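Local coordinates for protein glucanase (Clostridium thermocellum, PDB 5GXX) that probably hydrolyses internal beta-1,4-glucan bonds of cellulose as a family 9 endoglucanase of the cellulosome, at residues 63-75 / 306-318. The protein carries 1 engineered substitution. Residues are numbered along the deposited sequence; the frame is centred on the assembly and turned at random. Where two conformers were deposited one is given.
Sequences YSAAMLGWALYEY and TTEAFLAFVYADS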
loop_
_atom_site.group_PDB
_atom_site.type_symbol
_atom_site.label_atom_id
_atom_site.label_comp_id
_atom_site.label_asym_id
_atom_site.label_seq_id
_atom_site.Cartn_x
_atom_site.Cartn_y
_atom_site.Cartn_z
ATOM N N TYR A 63 -30.350 8.426 33.697
ATOM C CA TYR A 63 -30.590 9.787 34.177
ATOM C C TYR A 63 -31.608 10.439 33.260
ATOM O O TYR A 63 -32.581 11.056 33.717
ATOM C CB TYR A 63 -29.296 10.609 34.214
ATOM C CG TYR A 63 -29.551 12.103 34.188
ATOM C CD1 TYR A 63 -29.798 12.802 35.367
ATOM C CD2 TYR A 63 -29.563 12.801 32.973
ATOM C CE1 TYR A 63 -30.054 14.169 35.356
ATOM C CE2 TYR A 63 -29.819 14.182 32.951
ATOM C CZ TYR A 63 -30.075 14.841 34.145
ATOM O OH TYR A 63 -30.325 16.196 34.171
ATOM N N SER A 64 -31.361 10.291 31.960
ATOM C CA SER A 64 -32.211 10.901 30.928
ATOM C C SER A 64 -33.633 10.360 31.050
ATOM O O SER A 64 -34.602 11.119 31.042
ATOM C CB SER A 64 -31.672 10.710 29.506
ATOM O OG SER A 64 -30.388 11.292 29.343
ATOM N N ALA A 65 -33.769 9.043 31.146
ATOM C CA ALA A 65 -35.087 8.442 31.360
ATOM C C ALA A 65 -35.776 8.952 32.627
ATOM O O ALA A 65 -36.965 9.281 32.592
ATOM C CB ALA A 65 -34.957 6.919 31.408
ATOM N N ALA A 66 -35.042 9.051 33.736
ATOM C CA ALA A 66 -35.592 9.590 34.980
ATOM C C ALA A 66 -36.129 11.011 34.790
ATOM O O ALA A 66 -37.206 11.355 35.265
ATOM C CB ALA A 66 -34.560 9.554 36.102
ATOM N N MET A 67 -35.376 11.836 34.069
ATOM C CA MET A 67 -35.809 13.214 33.834
ATOM C C MET A 67 -37.007 13.284 32.894
ATOM O O MET A 67 -37.870 14.133 33.120
ATOM C CB MET A 67 -34.658 14.005 33.230
ATOM C CG MET A 67 -33.474 14.203 34.141
ATOM S SD MET A 67 -33.894 14.985 35.691
ATOM C CE MET A 67 -34.205 16.690 35.213
ATOM N N LEU A 68 -37.101 12.406 31.897
ATOM C CA LEU A 68 -38.322 12.310 31.089
ATOM C C LEU A 68 -39.517 11.898 31.950
ATOM O O LEU A 68 -40.619 12.432 31.774
ATOM C CB LEU A 68 -38.160 11.354 29.907
ATOM C CG LEU A 68 -37.148 11.766 28.832
ATOM C CD1 LEU A 68 -37.333 10.907 27.575
ATOM C CD2 LEU A 68 -37.205 13.250 28.448
ATOM N N GLY A 69 -39.274 10.971 32.883
ATOM C CA GLY A 69 -40.297 10.559 33.841
ATOM C C GLY A 69 -40.713 11.731 34.705
ATOM O O GLY A 69 -41.915 11.952 34.917
ATOM N N TRP A 70 -39.732 12.508 35.167
ATOM C CA TRP A 70 -40.018 13.640 36.045
ATOM C C TRP A 70 -40.857 14.657 35.275
ATOM O O TRP A 70 -41.793 15.222 35.849
ATOM C CB TRP A 70 -38.727 14.237 36.623
ATOM C CG TRP A 70 -38.911 15.200 37.769
ATOM C CD1 TRP A 70 -40.073 15.482 38.419
ATOM C CD2 TRP A 70 -37.892 15.986 38.414
ATOM N NE1 TRP A 70 -39.852 16.411 39.411
ATOM C CE2 TRP A 70 -38.519 16.733 39.430
ATOM C CE3 TRP A 70 -36.513 16.161 38.199
ATOM C CZ2 TRP A 70 -37.811 17.621 40.251
ATOM C CZ3 TRP A 70 -35.814 17.027 39.017
ATOM C CH2 TRP A 70 -36.465 17.768 40.014
ATOM N N ALA A 71 -40.543 14.872 33.995
ATOM C CA ALA A 71 -41.338 15.786 33.169
ATOM C C ALA A 71 -42.817 15.379 33.145
ATOM O O ALA A 71 -43.713 16.220 33.313
ATOM C CB ALA A 71 -40.765 15.861 31.770
ATOM N N LEU A 72 -43.062 14.087 32.949
ATOM C CA LEU A 72 -44.418 13.559 32.938
ATOM C C LEU A 72 -45.055 13.663 34.316
ATOM O O LEU A 72 -46.247 13.969 34.409
ATOM C CB LEU A 72 -44.428 12.108 32.440
ATOM C CG LEU A 72 -44.216 11.886 30.936
ATOM C CD1 LEU A 72 -43.919 10.419 30.613
ATOM C CD2 LEU A 72 -45.382 12.376 30.070
ATOM N N TYR A 73 -44.279 13.417 35.375
ATOM C CA TYR A 73 -44.776 13.451 36.750
ATOM C C TYR A 73 -45.288 14.835 37.131
ATOM O O TYR A 73 -46.310 14.959 37.802
ATOM C CB TYR A 73 -43.690 12.969 37.724
ATOM C CG TYR A 73 -44.086 12.922 39.181
ATOM C CD1 TYR A 73 -44.730 11.803 39.726
ATOM C CD2 TYR A 73 -43.777 13.974 40.035
ATOM C CE1 TYR A 73 -45.082 11.761 41.073
ATOM C CE2 TYR A 73 -44.115 13.937 41.377
ATOM C CZ TYR A 73 -44.777 12.828 41.891
ATOM O OH TYR A 73 -45.103 12.825 43.233
ATOM N N GLU A 74 -44.603 15.875 36.666
ATOM C CA GLU A 74 -44.996 17.248 37.000
ATOM C C GLU A 74 -46.056 17.815 36.073
ATOM O O GLU A 74 -46.967 18.513 36.525
ATOM C CB GLU A 74 -43.781 18.178 36.928
ATOM C CG GLU A 74 -42.683 17.803 37.913
ATOM C CD GLU A 74 -43.096 17.944 39.357
ATOM O OE1 GLU A 74 -44.083 18.661 39.662
ATOM O OE2 GLU A 74 -42.415 17.352 40.218
ATOM N N TYR A 75 -45.911 17.536 34.783
ATOM C CA TYR A 75 -46.590 18.317 33.757
ATOM C C TYR A 75 -47.346 17.447 32.749
ATOM O O TYR A 75 -47.940 17.966 31.805
ATOM C CB TYR A 75 -45.602 19.334 33.119
ATOM C CG TYR A 75 -44.967 20.286 34.139
ATOM C CD1 TYR A 75 -45.758 21.013 35.028
ATOM C CD2 TYR A 75 -43.576 20.484 34.204
ATOM C CE1 TYR A 75 -45.206 21.869 35.976
ATOM C CE2 TYR A 75 -43.010 21.345 35.162
ATOM C CZ TYR A 75 -43.832 22.036 36.040
ATOM O OH TYR A 75 -43.332 22.901 37.004
ATOM N N THR A 306 -30.518 24.621 30.915
ATOM C CA THR A 306 -31.892 24.187 30.680
ATOM C C THR A 306 -32.400 23.170 31.704
ATOM O O THR A 306 -33.603 23.117 31.961
ATOM C CB THR A 306 -32.113 23.662 29.250
ATOM O OG1 THR A 306 -31.290 22.513 29.008
ATOM C CG2 THR A 306 -31.778 24.719 28.244
ATOM N N THR A 307 -31.498 22.380 32.279
ATOM C CA THR A 307 -31.869 21.446 33.355
ATOM C C THR A 307 -32.216 22.242 34.609
ATOM O O THR A 307 -33.239 21.986 35.271
ATOM C CB THR A 307 -30.738 20.424 33.640
ATOM O OG1 THR A 307 -30.490 19.664 32.446
ATOM C CG2 THR A 307 -31.149 19.480 34.790
ATOM N N GLU A 308 -31.396 23.249 34.906
ATOM C CA GLU A 308 -31.669 24.123 36.059
ATOM C C GLU A 308 -32.964 24.887 35.835
ATOM O O GLU A 308 -33.688 25.130 36.806
ATOM C CB GLU A 308 -30.495 25.063 36.336
ATOM C CG GLU A 308 -29.283 24.302 36.867
ATOM C CD GLU A 308 -29.563 23.688 38.229
ATOM O OE1 GLU A 308 -30.263 24.330 39.051
ATOM O OE2 GLU A 308 -29.109 22.555 38.528
ATOM N N ALA A 309 -33.272 25.247 34.585
ATOM C CA ALA A 309 -34.569 25.865 34.291
ATOM C C ALA A 309 -35.715 24.951 34.737
ATOM O O ALA A 309 -36.648 25.412 35.398
ATOM C CB ALA A 309 -34.705 26.270 32.809
ATOM N N PHE A 310 -35.621 23.656 34.441
ATOM C CA PHE A 310 -36.647 22.718 34.908
ATOM C C PHE A 310 -36.755 22.686 36.419
ATOM O O PHE A 310 -37.861 22.793 36.946
ATOM C CB PHE A 310 -36.385 21.328 34.331
ATOM C CG PHE A 310 -37.426 20.298 34.699
ATOM C CD1 PHE A 310 -38.779 20.558 34.498
ATOM C CD2 PHE A 310 -37.050 19.073 35.229
ATOM C CE1 PHE A 310 -39.744 19.617 34.811
ATOM C CE2 PHE A 310 -38.014 18.118 35.559
ATOM C CZ PHE A 310 -39.365 18.388 35.346
ATOM N N LEU A 311 -35.633 22.562 37.119
ATOM C CA LEU A 311 -35.683 22.556 38.581
ATOM C C LEU A 311 -36.286 23.833 39.151
ATOM O O LEU A 311 -37.059 23.784 40.116
ATOM C CB LEU A 311 -34.286 22.389 39.164
ATOM C CG LEU A 311 -33.841 20.958 39.476
ATOM C CD1 LEU A 311 -33.787 20.084 38.228
ATOM C CD2 LEU A 311 -32.498 20.942 40.193
ATOM N N ALA A 312 -35.929 24.970 38.542
ATOM C CA ALA A 312 -36.437 26.271 38.974
ATOM C C ALA A 312 -37.944 26.392 38.764
ATOM O O ALA A 312 -38.639 26.890 39.658
ATOM C CB ALA A 312 -35.675 27.405 38.279
ATOM N N PHE A 313 -38.454 25.902 37.635
ATOM C CA PHE A 313 -39.898 25.898 37.403
ATOM C C PHE A 313 -40.595 25.029 38.457
ATOM O O PHE A 313 -41.615 25.431 39.024
ATOM C CB PHE A 313 -40.256 25.351 36.010
ATOM C CG PHE A 313 -40.072 26.313 34.852
ATOM C CD1 PHE A 313 -40.538 27.628 34.873
ATOM C CD2 PHE A 313 -39.493 25.850 33.679
ATOM C CE1 PHE A 313 -40.376 28.471 33.777
ATOM C CE2 PHE A 313 -39.360 26.661 32.549
ATOM C CZ PHE A 313 -39.803 27.982 32.593
ATOM N N VAL A 314 -40.081 23.822 38.688
ATOM C CA VAL A 314 -40.712 22.899 39.632
ATOM C C VAL A 314 -40.723 23.511 41.034
ATOM O O VAL A 314 -41.736 23.474 41.735
ATOM C CB VAL A 314 -40.041 21.505 39.624
ATOM C CG1 VAL A 314 -40.584 20.641 40.775
ATOM C CG2 VAL A 314 -40.261 20.775 38.306
ATOM N N TYR A 315 -39.611 24.122 41.431
ATOM C CA TYR A 315 -39.525 24.716 42.750
ATOM C C TYR A 315 -40.452 25.930 42.861
ATOM O O TYR A 315 -41.219 26.047 43.820
ATOM C CB TYR A 315 -38.085 25.073 43.126
ATOM C CG TYR A 315 -38.031 25.526 44.570
ATOM C CD1 TYR A 315 -38.300 24.621 45.614
ATOM C CD2 TYR A 315 -37.746 26.858 44.897
ATOM C CE1 TYR A 315 -38.311 25.031 46.932
ATOM C CE2 TYR A 315 -37.734 27.273 46.232
ATOM C CZ TYR A 315 -38.008 26.352 47.234
ATOM O OH TYR A 315 -38.003 26.729 48.559
ATOM N N ALA A 316 -40.410 26.815 41.875
ATOM C CA ALA A 316 -41.289 27.984 41.887
ATOM C C ALA A 316 -42.758 27.580 41.961
ATOM O O ALA A 316 -43.541 28.188 42.682
ATOM C CB ALA A 316 -41.044 28.848 40.659
ATOM N N ASP A 317 -43.142 26.554 41.212
ATOM C CA ASP A 317 -44.530 26.101 41.223
ATOM C C ASP A 317 -44.953 25.484 42.549
ATOM O O ASP A 317 -46.158 25.361 42.812
ATOM C CB ASP A 317 -44.751 25.081 40.110
ATOM C CG ASP A 317 -44.883 25.725 38.751
ATOM O OD1 ASP A 317 -45.109 26.956 38.693
ATOM O OD2 ASP A 317 -44.766 25.000 37.742
ATOM N N SER A 318 -43.981 25.101 43.374
ATOM C CA SER A 318 -44.263 24.374 44.614
ATOM C C SER A 318 -44.285 25.275 45.846
ATOM O O SER A 318 -44.556 24.801 46.952
ATOM C CB SER A 318 -43.232 23.268 44.834
ATOM O OG SER A 318 -42.012 23.815 45.298
HETATM O O HOH W 1 -30.762 17.134 31.571
#
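Phe-310 packs as a knob among Met-67, Trp-70, Ala-71 and Tyr-75, in the tight part of the contact. Its CE2 lies over one face of the Trp-70 indole, 3.6 Å from Trp-70 CD2, and planes 72° apart make a T-shaped stack with Phe-310 as the edge. Two contacts lie at the edge of the phenyl ring: Met-67 CE, 3.7 Å from Phe-310 CD2, and Tyr-75 CE2 beside Phe-310 CE1. With chi1 at -177°, Phe-310 CG lies opposite the backbone N, carrying CZ to 3.9 Å from Ala-71 CA. Tyr-75 is the reciprocal knob, among Phe-310, Phe-313, Val-314 and Asp-317, while Val-314 CG1 packs against Trp-70 CZ2 and the Glu-74 carboxylate, and Leu-311 CD1 reaches Trp-70 CZ3. Glu-74 OE2 accepts the indole N-H through its anti lone pair, 2.8 Å from Trp-70 NE1 near the ring plane, which helps to hold the indole's rotation; Arg-258 salt-bridges this carboxylate.

Segments 63-75 and 306-318, on helices 58-75 and 301-318, run in the same direction with axes 26° apart and 11.7 Å at closest approach, consistent with one layer of the (alpha/alpha)6 barrel of family 9 catalytic domains.

Packing is looser at the N-terminal end: Met-67 and Thr-307 CA atoms are 9.1 Å apart, against 7.6 Å for Glu-74 and Val-314, and a water spans Tyr-63 OH and Thr-307 OG1, the latter also bonded to Arg-303 O. At the other end, Tyr-75 OH donates at 2.6 Å to OD2 of the solvent-exposed Asp-317, on its anti side and tilted from the carboxylate plane; Arg-424 salt-bridges the same oxygen.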